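Local atomic coordinates of penaeus monodon metallodensovirus major capsid protein (Penaeus monodon metallodensovirus, PDB entry 6WH7), a protein that forms the capsid of a penaeid shrimp densovirus, sixty copies assembling into the shell that presumably encloses and protects the viral genome. Residues 232-238 with 330-336; 85-91 with 121-126; 177-183 with 339-344. All coordinates share one frame. Residues are numbered along the deposited sequence.

The three contacts lie close together within one capsid subunit, centred about 12 Å (interactions 1 and 2), 13 Å (1 and 3) and 16 Å (2 and 3) apart. Residues 85-91 of interaction 2 touch both others: Met88 N lies 3.0 Å from Ala237 O of interaction 1, a probable hydrogen bond, and Arg89 CD packs 3.4 Å from Val180 CG2 of interaction 3. Interactions 1 and 3 meet through strands 335-337 and 340-345: Asn342 N is 2.8 Å from Ser335 O, probably hydrogen-bonded, and Ile336 CD1 is 3.4 Å from Ile341 CG1. Segment 85-91, part of the buried interaction 2, thus borders both partly buried contacts; interaction 1 is nested inside the chain loop closed by interaction 3.

Interaction 1 of 3, residues 232-238 with 330-336; sequences SDYGNAY and YGSLVSI
Tyr330, Tyr238 and Asn236 have the most surface covered where the irregular segment 232-238 passes residues 330-336. The CA-to-CB bond of Tyr330 points toward 232-238, and with chi1 m and chi2 near -90° Tyr234 CA lies over one face of its ring, 3.7 Å from the centroid, in a CH-pi contact. Ser232 O approaches the ring edge, 3.5 Å from Tyr330 CE2, and Ala237 CB lies 3.8 Å from Tyr330 CB. Beyond it a single beta bridge joins the loop after strand 229-230 to the residues leading into strand 335-337. Ala237 CA and Leu333 CA are 3.8 Å apart, a close approach consistent with the small side chain of Ala237, whose CB lies 3.6 Å from Leu333 CD2. Two 3.0 Å hydrogen bonds flank it, Val334 N to Asn236 O and Tyr238 N to Ser332 O. Before this bridge, Gly235 (phi/psi 63/61°) and Asn236 (48/51°) adopt positive phi, which favours glycine and is tolerated by asparagine, and so turn the chain. Asn236 CB lies 3.7 Å from Val334 CG2. Tyr238, also m, lays its ring against Val334, whose CG1 is 3.4 Å from the centroid, a second CH-pi contact. Tyr238 OH bonds to Gln345 N and Tyr234 OH to Glu93; Tyr330 stacks on Phe230. Tyr234 and Asn236 rest on helix 88-92, while Ile336 in strand 335-337 packs on Ile341 of strand 340-345.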
loop_
_atom_site.group_PDB
_atom_site.type_symbol
_atom_site.label_atom_id
_atom_site.label_comp_id
_atom_site.label_asym_id
_atom_site.label_seq_id
_atom_site.Cartn_x
_atom_site.Cartn_y
_atom_site.Cartn_z
ATOM N N SER A 232 55.529 -5.470 -83.271
ATOM C CA SER A 232 55.713 -6.157 -84.538
ATOM C C SER A 232 54.991 -7.495 -84.495
ATOM O O SER A 232 54.353 -7.849 -83.503
ATOM C CB SER A 232 57.201 -6.348 -84.845
ATOM O OG SER A 232 57.379 -7.038 -86.067
ATOM N N ASP A 233 55.092 -8.245 -85.587
ATOM C CA ASP A 233 54.461 -9.551 -85.644
ATOM C C ASP A 233 55.292 -10.581 -84.894
ATOM O O ASP A 233 56.507 -10.443 -84.752
ATOM C CB ASP A 233 54.243 -9.999 -87.088
ATOM C CG ASP A 233 55.528 -10.115 -87.867
ATOM O OD1 ASP A 233 56.589 -9.692 -87.361
ATOM O OD2 ASP A 233 55.481 -10.643 -88.997
ATOM N N TYR A 234 54.617 -11.621 -84.398
ATOM C CA TYR A 234 55.322 -12.640 -83.631
ATOM C C TYR A 234 56.306 -13.403 -84.505
ATOM O O TYR A 234 57.456 -13.608 -84.108
ATOM C CB TYR A 234 54.329 -13.573 -82.937
ATOM C CG TYR A 234 53.363 -14.271 -83.850
ATOM C CD1 TYR A 234 53.671 -15.492 -84.416
ATOM C CD2 TYR A 234 52.136 -13.718 -84.127
ATOM C CE1 TYR A 234 52.791 -16.122 -85.248
ATOM C CE2 TYR A 234 51.256 -14.335 -84.961
ATOM C CZ TYR A 234 51.579 -15.542 -85.513
ATOM O OH TYR A 234 50.685 -16.168 -86.344
ATOM N N GLY A 235 55.894 -13.807 -85.701
ATOM C CA GLY A 235 56.850 -14.331 -86.654
ATOM C C GLY A 235 57.545 -15.602 -86.221
ATOM O O GLY A 235 58.764 -15.599 -86.041
ATOM N N ASN A 236 56.775 -16.665 -86.004
ATOM C CA ASN A 236 57.250 -17.956 -85.483
ATOM C C ASN A 236 58.144 -17.772 -84.258
ATOM O O ASN A 236 59.230 -18.333 -84.141
ATOM C CB ASN A 236 57.899 -18.837 -86.573
ATOM C CG ASN A 236 59.181 -18.278 -87.168
ATOM O OD1 ASN A 236 60.026 -17.719 -86.486
ATOM N ND2 ASN A 236 59.332 -18.464 -88.467
ATOM N N ALA A 237 57.627 -17.006 -83.313
ATOM C CA ALA A 237 58.177 -16.877 -81.980
ATOM C C ALA A 237 57.375 -17.735 -81.017
ATOM O O ALA A 237 56.179 -17.956 -81.207
ATOM C CB ALA A 237 58.145 -15.423 -81.516
ATOM N N TYR A 238 58.049 -18.239 -79.991
ATOM C CA TYR A 238 57.329 -18.811 -78.870
ATOM C C TYR A 238 56.517 -17.719 -78.194
ATOM O O TYR A 238 56.770 -16.528 -78.377
ATOM C CB TYR A 238 58.285 -19.420 -77.852
ATOM C CG TYR A 238 59.087 -20.592 -78.333
ATOM C CD1 TYR A 238 58.564 -21.870 -78.301
ATOM C CD2 TYR A 238 60.384 -20.431 -78.772
ATOM C CE1 TYR A 238 59.295 -22.943 -78.719
ATOM C CE2 TYR A 238 61.121 -21.503 -79.190
ATOM C CZ TYR A 238 60.570 -22.757 -79.163
ATOM O OH TYR A 238 61.299 -23.835 -79.586
ATOM N N TYR A 330 59.630 -9.587 -80.338
ATOM C CA TYR A 330 59.391 -10.887 -79.726
ATOM C C TYR A 330 60.691 -11.605 -79.397
ATOM O O TYR A 330 61.640 -11.614 -80.184
ATOM C CB TYR A 330 58.513 -11.747 -80.623
ATOM C CG TYR A 330 57.052 -11.438 -80.471
ATOM C CD1 TYR A 330 56.293 -12.105 -79.531
ATOM C CD2 TYR A 330 56.437 -10.466 -81.231
ATOM C CE1 TYR A 330 54.963 -11.839 -79.367
ATOM C CE2 TYR A 330 55.097 -10.189 -81.072
ATOM C CZ TYR A 330 54.366 -10.883 -80.136
ATOM O OH TYR A 330 53.033 -10.627 -79.951
ATOM N N GLY A 331 60.714 -12.221 -78.220
ATOM C CA GLY A 331 61.944 -12.643 -77.592
ATOM C C GLY A 331 62.714 -13.765 -78.240
ATOM O O GLY A 331 63.879 -13.596 -78.609
ATOM N N SER A 332 62.084 -14.914 -78.383
ATOM C CA SER A 332 62.777 -16.098 -78.849
ATOM C C SER A 332 61.908 -16.799 -79.867
ATOM O O SER A 332 60.684 -16.841 -79.731
ATOM C CB SER A 332 63.099 -17.038 -77.710
ATOM O OG SER A 332 61.908 -17.529 -77.147
ATOM N N LEU A 333 62.550 -17.344 -80.882
ATOM C CA LEU A 333 61.863 -17.912 -82.020
ATOM C C LEU A 333 61.940 -19.424 -81.946
ATOM O O LEU A 333 62.921 -19.988 -81.458
ATOM C CB LEU A 333 62.493 -17.433 -83.323
ATOM C CG LEU A 333 62.595 -15.924 -83.491
ATOM C CD1 LEU A 333 63.246 -15.608 -84.813
ATOM C CD2 LEU A 333 61.255 -15.261 -83.363
ATOM N N VAL A 334 60.890 -20.082 -82.423
ATOM C CA VAL A 334 61.003 -21.504 -82.677
ATOM C C VAL A 334 62.012 -21.696 -83.797
ATOM O O VAL A 334 62.146 -20.856 -84.693
ATOM C CB VAL A 334 59.638 -22.115 -83.031
ATOM C CG1 VAL A 334 58.661 -21.845 -81.933
ATOM C CG2 VAL A 334 59.119 -21.542 -84.305
ATOM N N SER A 335 62.753 -22.791 -83.738
ATOM C CA SER A 335 63.771 -23.028 -84.748
ATOM C C SER A 335 63.086 -23.525 -86.011
ATOM O O SER A 335 62.481 -24.599 -86.015
ATOM C CB SER A 335 64.797 -24.033 -84.241
ATOM O OG SER A 335 65.787 -24.279 -85.218
ATOM N N ILE A 336 63.193 -22.747 -87.082
ATOM C CA ILE A 336 62.532 -23.030 -88.346
ATOM C C ILE A 336 63.579 -22.978 -89.441
ATOM O O ILE A 336 64.311 -21.991 -89.556
ATOM C CB ILE A 336 61.417 -22.016 -88.664
ATOM C CG1 ILE A 336 60.381 -21.956 -87.557
ATOM C CG2 ILE A 336 60.725 -22.387 -89.948
ATOM C CD1 ILE A 336 59.658 -23.198 -87.388
#

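Interaction 2 of 3, residues 85-91 with 121-126; sequences WNVMRFY and PTKVGY
Tyr91 lays one face of its ring on Val124, with Val124 CG2 3.3 Å from Tyr91 CD2 and nearly over the ring centre; its m rotamer directs the ring to the strand. The ring edge meets the backbone, Tyr91 CE1 lying 3.1 Å from Gly125 O. Its hydroxyl turns back to its own segment, Tyr91 OH donating to Trp85 O at 2.6 Å, so the polar end of this buried residue is satisfied. Residues 88-91 form a weakly bonded helical turn, Phe90 N bonding to Val87 O at 3.1 Å and Tyr91 N to Met88 O at 3.2 Å, opposite the extended strand 124-126. The topology fits the parvoviral jelly roll: this short helix follows strand 79-83 of one sheet and covers strand 118-135 of the other. No hydrogen bond crosses the contact, and the CA atoms of Tyr91 and Val124 stay 7.6 Å apart, with side chains filling the gap. Trp85 CE3 comes 3.5 Å from Tyr126 CE2, the planes of the Trp85 five-membered ring and the Tyr126 ring inclined at 66°. Phe90 CE2 reaches Tyr126 CB at 4.3 Å. Trp85 NE1 and Tyr126 OH bond to Ala269 O and His271. At the far end, flexible Met88 extends its CE to Pro121 CG, 3.8 Å away.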
loop_
_atom_site.group_PDB
_atom_site.type_symbol
_atom_site.label_atom_id
_atom_site.label_comp_id
_atom_site.label_asym_id
_atom_site.label_seq_id
_atom_site.Cartn_x
_atom_site.Cartn_y
_atom_site.Cartn_z
ATOM N N TRP A 85 52.049 -25.816 -78.018
ATOM C CA TRP A 85 51.172 -24.850 -77.389
ATOM C C TRP A 85 51.951 -23.691 -76.808
ATOM O O TRP A 85 51.349 -22.771 -76.256
ATOM C CB TRP A 85 50.363 -25.533 -76.293
ATOM C CG TRP A 85 51.114 -25.689 -75.022
ATOM C CD1 TRP A 85 52.203 -26.463 -74.801
ATOM C CD2 TRP A 85 50.760 -25.126 -73.760
ATOM N NE1 TRP A 85 52.602 -26.356 -73.494
ATOM C CE2 TRP A 85 51.716 -25.548 -72.832
ATOM C CE3 TRP A 85 49.735 -24.280 -73.330
ATOM C CZ2 TRP A 85 51.677 -25.160 -71.505
ATOM C CZ3 TRP A 85 49.698 -23.901 -72.019
ATOM C CH2 TRP A 85 50.664 -24.337 -71.117
ATOM N N ASN A 86 53.273 -23.735 -76.887
ATOM C CA ASN A 86 54.107 -22.620 -76.490
ATOM C C ASN A 86 54.491 -21.728 -77.655
ATOM O O ASN A 86 55.251 -20.782 -77.466
ATOM C CB ASN A 86 55.352 -23.109 -75.746
ATOM C CG ASN A 86 56.170 -24.078 -76.541
ATOM O OD1 ASN A 86 55.692 -24.678 -77.494
ATOM N ND2 ASN A 86 57.425 -24.232 -76.158
ATOM N N VAL A 87 53.966 -21.992 -78.840
ATOM C CA VAL A 87 54.270 -21.220 -80.032
ATOM C C VAL A 87 53.133 -20.237 -80.267
ATOM O O VAL A 87 51.959 -20.612 -80.194
ATOM C CB VAL A 87 54.462 -22.146 -81.242
ATOM C CG1 VAL A 87 54.808 -21.356 -82.475
ATOM C CG2 VAL A 87 55.513 -23.174 -80.939
ATOM N N MET A 88 53.478 -18.975 -80.529
ATOM C CA MET A 88 52.459 -17.981 -80.855
ATOM C C MET A 88 51.662 -18.392 -82.079
ATOM O O MET A 88 50.442 -18.223 -82.122
ATOM C CB MET A 88 53.106 -16.618 -81.083
ATOM C CG MET A 88 53.625 -15.934 -79.851
ATOM S SD MET A 88 52.321 -15.444 -78.728
ATOM C CE MET A 88 51.528 -14.178 -79.704
ATOM N N ARG A 89 52.339 -18.941 -83.083
ATOM C CA ARG A 89 51.693 -19.328 -84.328
ATOM C C ARG A 89 50.604 -20.365 -84.119
ATOM O O ARG A 89 49.718 -20.505 -84.964
ATOM C CB ARG A 89 52.754 -19.859 -85.275
ATOM C CG ARG A 89 52.278 -20.155 -86.644
ATOM C CD ARG A 89 53.400 -20.717 -87.439
ATOM N NE ARG A 89 54.478 -19.756 -87.612
ATOM C CZ ARG A 89 54.537 -18.894 -88.616
ATOM N NH1 ARG A 89 53.587 -18.893 -89.537
ATOM N NH2 ARG A 89 55.547 -18.048 -88.710
ATOM N N PHE A 90 50.647 -21.080 -83.001
ATOM C CA PHE A 90 49.673 -22.123 -82.725
ATOM C C PHE A 90 48.292 -21.538 -82.477
ATOM O O PHE A 90 47.287 -22.082 -82.941
ATOM C CB PHE A 90 50.171 -22.930 -81.528
ATOM C CG PHE A 90 49.266 -24.036 -81.092
ATOM C CD1 PHE A 90 49.194 -25.210 -81.806
ATOM C CD2 PHE A 90 48.559 -23.937 -79.915
ATOM C CE1 PHE A 90 48.390 -26.231 -81.386
ATOM C CE2 PHE A 90 47.762 -24.956 -79.493
ATOM C CZ PHE A 90 47.676 -26.104 -80.228
ATOM N N TYR A 91 48.222 -20.448 -81.724
ATOM C CA TYR A 91 46.954 -19.875 -81.300
ATOM C C TYR A 91 46.332 -18.917 -82.305
ATOM O O TYR A 91 45.126 -18.971 -82.554
ATOM C CB TYR A 91 47.162 -19.168 -79.974
ATOM C CG TYR A 91 47.600 -20.105 -78.905
ATOM C CD1 TYR A 91 46.678 -20.778 -78.137
ATOM C CD2 TYR A 91 48.939 -20.342 -78.680
ATOM C CE1 TYR A 91 47.073 -21.639 -77.165
ATOM C CE2 TYR A 91 49.341 -21.200 -77.710
ATOM C CZ TYR A 91 48.404 -21.847 -76.951
ATOM O OH TYR A 91 48.794 -22.716 -75.968
ATOM N N PRO A 121 50.394 -10.370 -75.783
ATOM C CA PRO A 121 49.672 -11.646 -75.865
ATOM C C PRO A 121 48.844 -12.024 -74.649
ATOM O O PRO A 121 47.917 -12.818 -74.813
ATOM C CB PRO A 121 50.797 -12.657 -76.099
ATOM C CG PRO A 121 51.845 -11.881 -76.745
ATOM C CD PRO A 121 51.820 -10.554 -76.071
ATOM N N THR A 122 49.187 -11.572 -73.443
ATOM C CA THR A 122 48.488 -11.936 -72.204
ATOM C C THR A 122 48.139 -13.420 -72.129
ATOM O O THR A 122 48.986 -14.267 -72.408
ATOM C CB THR A 122 47.227 -11.101 -72.000
ATOM O OG1 THR A 122 46.296 -11.361 -73.042
ATOM C CG2 THR A 122 47.574 -9.649 -72.019
ATOM N N LYS A 123 46.904 -13.755 -71.774
ATOM C CA LYS A 123 46.550 -15.154 -71.579
ATOM C C LYS A 123 46.597 -15.925 -72.891
ATOM O O LYS A 123 46.364 -15.382 -73.969
ATOM C CB LYS A 123 45.157 -15.291 -70.968
ATOM C CG LYS A 123 44.803 -16.719 -70.610
ATOM C CD LYS A 123 43.366 -16.881 -70.204
ATOM C CE LYS A 123 43.086 -16.222 -68.877
ATOM N NZ LYS A 123 41.662 -16.375 -68.486
ATOM N N VAL A 124 46.909 -17.213 -72.787
ATOM C CA VAL A 124 46.889 -18.114 -73.930
ATOM C C VAL A 124 46.455 -19.475 -73.410
ATOM O O VAL A 124 46.735 -19.833 -72.267
ATOM C CB VAL A 124 48.270 -18.168 -74.620
ATOM C CG1 VAL A 124 49.220 -19.117 -73.915
ATOM C CG2 VAL A 124 48.133 -18.462 -76.050
ATOM N N GLY A 125 45.735 -20.222 -74.227
ATOM C CA GLY A 125 45.219 -21.490 -73.762
ATOM C C GLY A 125 44.574 -22.272 -74.882
ATOM O O GLY A 125 44.255 -21.734 -75.943
ATOM N N TYR A 126 44.388 -23.562 -74.621
ATOM C CA TYR A 126 43.741 -24.442 -75.578
ATOM C C TYR A 126 42.917 -25.476 -74.831
ATOM O O TYR A 126 43.128 -25.734 -73.648
ATOM C CB TYR A 126 44.753 -25.125 -76.496
ATOM C CG TYR A 126 45.626 -26.154 -75.834
ATOM C CD1 TYR A 126 45.303 -27.495 -75.883
ATOM C CD2 TYR A 126 46.768 -25.788 -75.154
ATOM C CE1 TYR A 126 46.091 -28.432 -75.288
ATOM C CE2 TYR A 126 47.558 -26.725 -74.553
ATOM C CZ TYR A 126 47.216 -28.044 -74.625
ATOM O OH TYR A 126 48.008 -28.983 -74.023
#

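Interaction 3 of 3, residues 177-183 with 339-344; sequences VWPVSSM and SKINNI
Trp178 and Ile341 form the apolar centre, with Trp178 CB 3.8 Å from Ile341 CB and both side chains on the same side of the sheet. The broad indole, in the m rotamer, stretches along the neighbouring strand until Trp178 CZ3 lies 3.6 Å from Ile344 CG1. Asn342, with phi/psi of -77/-46°, interrupts the extended backbone, so that Ile341 and Ile344, three residues apart, can both approach the indole. Met183, extended through chi1 and chi2, brings its CE to 3.7 Å from Ile341 CD1, and Val180 CG2 is 4.3 Å from Ile341 CG1. Tyr188 stacks on the Trp178 ring, and Val189 O accepts a hydrogen bond from Trp178 NE1.

The backbones meet as antiparallel strands: 169-179 ends here as an outer strand of a three-stranded sheet in which 340-345 is central and 335-337 the other outer strand. Ile341 N donates to Trp178 O at 2.6 Å and 171°, while Lys340 CA makes a CA-H...O contact with the same oxygen at 3.3 Å. Next come Pro179 and Lys340, a non-hydrogen-bonded pair with CA atoms 4.3 Å apart, a position that suits proline because no amide hydrogen is required of it.

On the exposed side, Val177 CG2 touches Lys340 CD at 3.4 Å; the aliphatic part of the lysine covers the valine while its amino end leads away. Past the proline, Val180 N bonds to Ser339 O at 2.6 Å, and Ser339 OG lies 3.1 Å from Val180 CG1. The chain then leaves the strand in a type I turn closed by Ser182 N to Pro179 O at 3.2 Å.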
loop_
_atom_site.group_PDB
_atom_site.type_symbol
_atom_site.label_atom_id
_atom_site.label_comp_id
_atom_site.label_asym_id
_atom_site.label_seq_id
_atom_site.Cartn_x
_atom_site.Cartn_y
_atom_site.Cartn_z
ATOM N N VAL A 177 59.204 -35.103 -90.130
ATOM C CA VAL A 177 59.513 -33.690 -90.042
ATOM C C VAL A 177 58.272 -32.978 -89.516
ATOM O O VAL A 177 57.179 -33.539 -89.480
ATOM C CB VAL A 177 59.972 -33.107 -91.393
ATOM C CG1 VAL A 177 58.800 -32.931 -92.338
ATOM C CG2 VAL A 177 60.750 -31.837 -91.183
ATOM N N TRP A 178 58.454 -31.727 -89.094
ATOM C CA TRP A 178 57.421 -30.939 -88.428
ATOM C C TRP A 178 57.082 -29.715 -89.265
ATOM O O TRP A 178 57.617 -28.625 -89.025
ATOM C CB TRP A 178 57.867 -30.515 -87.034
ATOM C CG TRP A 178 57.914 -31.620 -86.059
ATOM C CD1 TRP A 178 57.516 -32.896 -86.257
ATOM C CD2 TRP A 178 58.376 -31.546 -84.713
ATOM N NE1 TRP A 178 57.698 -33.632 -85.121
ATOM C CE2 TRP A 178 58.227 -32.822 -84.154
ATOM C CE3 TRP A 178 58.905 -30.525 -83.926
ATOM C CZ2 TRP A 178 58.587 -33.105 -82.847
ATOM C CZ3 TRP A 178 59.259 -30.808 -82.636
ATOM C CH2 TRP A 178 59.098 -32.085 -82.106
ATOM N N PRO A 179 56.205 -29.853 -90.255
ATOM C CA PRO A 179 55.806 -28.690 -91.047
ATOM C C PRO A 179 55.127 -27.651 -90.173
ATOM O O PRO A 179 54.305 -27.977 -89.318
ATOM C CB PRO A 179 54.837 -29.281 -92.071
ATOM C CG PRO A 179 55.216 -30.697 -92.158
ATOM C CD PRO A 179 55.599 -31.085 -90.775
ATOM N N VAL A 180 55.482 -26.386 -90.389
ATOM C CA VAL A 180 54.866 -25.338 -89.594
ATOM C C VAL A 180 53.440 -25.104 -90.056
ATOM O O VAL A 180 52.629 -24.554 -89.306
ATOM C CB VAL A 180 55.690 -24.040 -89.663
ATOM C CG1 VAL A 180 55.432 -23.306 -90.957
ATOM C CG2 VAL A 180 55.426 -23.177 -88.487
ATOM N N SER A 181 53.109 -25.527 -91.275
ATOM C CA SER A 181 51.759 -25.424 -91.804
ATOM C C SER A 181 50.846 -26.513 -91.279
ATOM O O SER A 181 49.635 -26.447 -91.495
ATOM C CB SER A 181 51.787 -25.490 -93.325
ATOM O OG SER A 181 52.254 -26.751 -93.760
ATOM N N SER A 182 51.405 -27.526 -90.639
ATOM C CA SER A 182 50.652 -28.617 -90.054
ATOM C C SER A 182 50.408 -28.418 -88.568
ATOM O O SER A 182 49.963 -29.350 -87.897
ATOM C CB SER A 182 51.373 -29.932 -90.303
ATOM O OG SER A 182 50.606 -31.000 -89.810
ATOM N N MET A 183 50.726 -27.238 -88.040
ATOM C CA MET A 183 50.906 -27.064 -86.603
ATOM C C MET A 183 49.657 -27.428 -85.810
ATOM O O MET A 183 49.743 -28.124 -84.794
ATOM C CB MET A 183 51.323 -25.628 -86.309
ATOM C CG MET A 183 51.639 -25.378 -84.861
ATOM S SD MET A 183 52.285 -23.732 -84.578
ATOM C CE MET A 183 53.917 -23.917 -85.262
ATOM N N SER A 339 59.888 -24.408 -94.124
ATOM C CA SER A 339 58.639 -24.354 -93.381
ATOM C C SER A 339 58.617 -25.314 -92.201
ATOM O O SER A 339 57.562 -25.513 -91.599
ATOM C CB SER A 339 57.466 -24.648 -94.316
ATOM O OG SER A 339 56.241 -24.710 -93.608
ATOM N N LYS A 340 59.736 -25.952 -91.891
ATOM C CA LYS A 340 59.760 -27.119 -91.024
ATOM C C LYS A 340 60.391 -26.769 -89.686
ATOM O O LYS A 340 61.457 -26.153 -89.641
ATOM C CB LYS A 340 60.519 -28.244 -91.720
ATOM C CG LYS A 340 59.818 -28.673 -92.991
ATOM C CD LYS A 340 60.602 -29.675 -93.797
ATOM C CE LYS A 340 59.774 -30.176 -94.967
ATOM N NZ LYS A 340 59.618 -29.130 -96.014
ATOM N N ILE A 341 59.727 -27.161 -88.604
ATOM C CA ILE A 341 60.213 -26.892 -87.256
ATOM C C ILE A 341 61.351 -27.854 -86.946
ATOM O O ILE A 341 61.193 -29.074 -87.051
ATOM C CB ILE A 341 59.088 -27.029 -86.224
ATOM C CG1 ILE A 341 57.976 -26.029 -86.503
ATOM C CG2 ILE A 341 59.625 -26.804 -84.840
ATOM C CD1 ILE A 341 56.768 -26.227 -85.656
ATOM N N ASN A 342 62.501 -27.308 -86.560
ATOM C CA ASN A 342 63.665 -28.137 -86.277
ATOM C C ASN A 342 63.540 -28.819 -84.926
ATOM O O ASN A 342 63.815 -30.015 -84.795
ATOM C CB ASN A 342 64.926 -27.284 -86.327
ATOM C CG ASN A 342 65.245 -26.827 -87.713
ATOM O OD1 ASN A 342 64.851 -27.463 -88.684
ATOM N ND2 ASN A 342 65.941 -25.709 -87.824
ATOM N N ASN A 343 63.142 -28.066 -83.913
ATOM C CA ASN A 343 62.937 -28.606 -82.582
ATOM C C ASN A 343 62.004 -27.668 -81.844
ATOM O O ASN A 343 61.807 -26.521 -82.247
ATOM C CB ASN A 343 64.269 -28.796 -81.846
ATOM C CG ASN A 343 65.062 -27.514 -81.711
ATOM O OD1 ASN A 343 64.521 -26.451 -81.429
ATOM N ND2 ASN A 343 66.356 -27.605 -81.962
ATOM N N ILE A 344 61.416 -28.171 -80.767
ATOM C CA ILE A 344 60.567 -27.369 -79.904
ATOM C C ILE A 344 61.164 -27.391 -78.509
ATOM O O ILE A 344 61.386 -28.462 -77.937
ATOM C CB ILE A 344 59.113 -27.860 -79.895
ATOM C CG1 ILE A 344 58.472 -27.627 -81.258
ATOM C CG2 ILE A 344 58.322 -27.133 -78.847
ATOM C CD1 ILE A 344 57.114 -28.246 -81.403
#